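Local coordinates for protein Dhd127_a (Synthetic construct, PDB 6DLM) that forms one half of a computationally designed coiled-coil heterodimer, pairing through its helical hairpin with a separate designed partner chain, at residues L21-L25 and L52-L56. Sequence-based numbering, arbitrary orientation. Where two conformers were deposited one is given.
Sequences LLERL and LHREL
Antiparallel helices packed through leucines can be specified by register and rotamer, as 21-25 against 52-56 illustrates. Both segments are regular α-helix, phi near -62° and psi near -43°, with the turns closed by L25 N to L21 O (2.8 Å) and L56 N to L52 O (2.9 Å). Their axes approach to 10.3 Å with a signed crossing angle of -159°, nearly antiparallel, in a register that sets L25 opposite L52 (CA to CA 6.6 Å) and L21 opposite L56 (CA to CA 7.0 Å); 411 Å² is buried, both sides summed.

L52, chi1 t (-153°) with chi2 off its wells at 34°, reaches across to the opposing backbone: its CD2 lies 3.6 Å from L25 CA, while its CD1 sits 4.1 Å from CD2 of L21 (mt) and against one face of the R24 guanidinium, 4.0 Å from R24 CZ. The charge of R24 is answered within its own helix by E28. H53 points its CA-CB bond away, but the imidazole offers a face to CD2 of L25 (tp), a CH-pi contact 4.1 Å from the ring centroid. E55 borders the interface, its CB 4.4 Å from L21 CD1. L56 (mt) completes the walk, with CD1 3.5 Å from L25 CD2 and CD2 3.6 Å from both L21 CB and L22 CD2.

On the Dhd127_b chain, I22 and L26 extend the apolar seam against L22 and L56, Q29 and K30 meet L25 and H53, and R61 forms a salt bridge with E23. Such leucine packing between helices 3-37 and 44-73 is characteristic of an antiparallel helical hairpin within a designed coiled-coil heterodimer.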
loop_
_atom_site.group_PDB
_atom_site.type_symbol
_atom_site.label_atom_id
_atom_site.label_comp_id
_atom_site.label_asym_id
_atom_site.label_seq_id
_atom_site.Cartn_x
_atom_site.Cartn_y
_atom_site.Cartn_z
ATOM N N LEU A 21 -3.281 1.211 -5.809
ATOM C CA LEU A 21 -3.198 2.548 -5.231
ATOM C C LEU A 21 -1.781 2.885 -4.795
ATOM O O LEU A 21 -1.297 3.977 -5.014
ATOM C CB LEU A 21 -4.081 2.636 -3.996
ATOM C CG LEU A 21 -5.548 2.969 -4.149
ATOM C CD1 LEU A 21 -6.045 3.500 -2.815
ATOM C CD2 LEU A 21 -5.758 4.010 -5.234
ATOM N N LEU A 22 -1.130 1.925 -4.159
ATOM C CA LEU A 22 0.244 2.111 -3.705
ATOM C C LEU A 22 1.137 2.345 -4.921
ATOM O O LEU A 22 1.955 3.248 -4.914
ATOM C CB LEU A 22 0.771 0.901 -2.950
ATOM C CG LEU A 22 0.144 0.650 -1.586
ATOM C CD1 LEU A 22 0.390 -0.780 -1.153
ATOM C CD2 LEU A 22 0.708 1.620 -0.565
ATOM N N GLU A 23 0.957 1.546 -5.963
ATOM C CA GLU A 23 1.745 1.731 -7.179
ATOM C C GLU A 23 1.482 3.128 -7.771
ATOM O O GLU A 23 2.410 3.764 -8.243
ATOM C CB GLU A 23 1.466 0.622 -8.199
ATOM C CG GLU A 23 1.871 -0.757 -7.709
ATOM C CD GLU A 23 1.405 -1.890 -8.617
ATOM O OE1 GLU A 23 2.181 -2.831 -8.824
ATOM O OE2 GLU A 23 0.268 -1.844 -9.113
ATOM N N ARG A 24 0.237 3.579 -7.724
ATOM C CA ARG A 24 -0.098 4.911 -8.196
ATOM C C ARG A 24 0.598 5.992 -7.362
ATOM O O ARG A 24 1.153 6.926 -7.909
ATOM C CB ARG A 24 -1.605 5.120 -8.136
ATOM C CG ARG A 24 -2.059 6.491 -8.569
ATOM C CD ARG A 24 -3.576 6.546 -8.613
ATOM N NE ARG A 24 -4.082 7.872 -8.317
ATOM C CZ ARG A 24 -5.302 8.110 -7.861
ATOM N NH1 ARG A 24 -6.139 7.106 -7.651
ATOM N NH2 ARG A 24 -5.687 9.348 -7.622
ATOM N N LEU A 25 0.590 5.850 -6.038
ATOM C CA LEU A 25 1.258 6.808 -5.182
ATOM C C LEU A 25 2.763 6.866 -5.460
ATOM O O LEU A 25 3.323 7.952 -5.538
ATOM C CB LEU A 25 1.023 6.439 -3.721
ATOM C CG LEU A 25 1.854 7.193 -2.686
ATOM C CD1 LEU A 25 1.617 8.685 -2.789
ATOM C CD2 LEU A 25 1.538 6.700 -1.286
ATOM N N LEU A 52 -4.197 10.803 -1.583
ATOM C CA LEU A 52 -3.840 9.416 -1.836
ATOM C C LEU A 52 -3.404 8.713 -0.539
ATOM O O LEU A 52 -3.812 7.594 -0.273
ATOM C CB LEU A 52 -2.720 9.378 -2.862
ATOM C CG LEU A 52 -2.543 8.169 -3.767
ATOM C CD1 LEU A 52 -3.849 7.495 -4.148
ATOM C CD2 LEU A 52 -1.812 8.635 -5.016
ATOM N N HIS A 53 -2.593 9.371 0.282
ATOM C CA HIS A 53 -2.218 8.785 1.554
ATOM C C HIS A 53 -3.458 8.517 2.415
ATOM O O HIS A 53 -3.578 7.445 2.975
ATOM C CB HIS A 53 -1.322 9.752 2.309
ATOM C CG HIS A 53 0.125 9.612 1.984
ATOM N ND1 HIS A 53 0.973 8.804 2.708
ATOM C CD2 HIS A 53 0.878 10.179 1.014
ATOM C CE1 HIS A 53 2.185 8.875 2.192
ATOM N NE2 HIS A 53 2.155 9.706 1.166
ATOM N N ARG A 54 -4.388 9.460 2.438
ATOM C CA ARG A 54 -5.602 9.331 3.234
ATOM C C ARG A 54 -6.406 8.131 2.776
ATOM O O ARG A 54 -6.822 7.309 3.567
ATOM C CB ARG A 54 -6.463 10.584 3.058
ATOM C CG ARG A 54 -7.468 10.822 4.175
ATOM C CD ARG A 54 -8.551 11.849 3.828
ATOM N NE ARG A 54 -8.077 12.972 3.019
ATOM C CZ ARG A 54 -7.103 13.798 3.380
ATOM N NH1 ARG A 54 -6.744 14.786 2.576
ATOM N NH2 ARG A 54 -6.475 13.626 4.533
ATOM N N GLU A 55 -6.539 7.987 1.467
ATOM C CA GLU A 55 -7.259 6.860 0.905
ATOM C C GLU A 55 -6.554 5.530 1.203
ATOM O O GLU A 55 -7.200 4.523 1.434
ATOM C CB GLU A 55 -7.490 7.067 -0.588
ATOM C CG GLU A 55 -8.335 8.301 -0.866
ATOM C CD GLU A 55 -9.700 8.236 -0.192
ATOM O OE1 GLU A 55 -10.413 7.246 -0.417
ATOM O OE2 GLU A 55 -10.062 9.168 0.553
ATOM N N LEU A 56 -5.228 5.528 1.127
ATOM C CA LEU A 56 -4.465 4.320 1.414
ATOM C C LEU A 56 -4.606 3.881 2.882
ATOM O O LEU A 56 -4.780 2.713 3.170
ATOM C CB LEU A 56 -3.001 4.537 1.056
ATOM C CG LEU A 56 -2.734 4.331 -0.430
ATOM C CD1 LEU A 56 -1.478 5.044 -0.876
ATOM C CD2 LEU A 56 -2.660 2.844 -0.720
#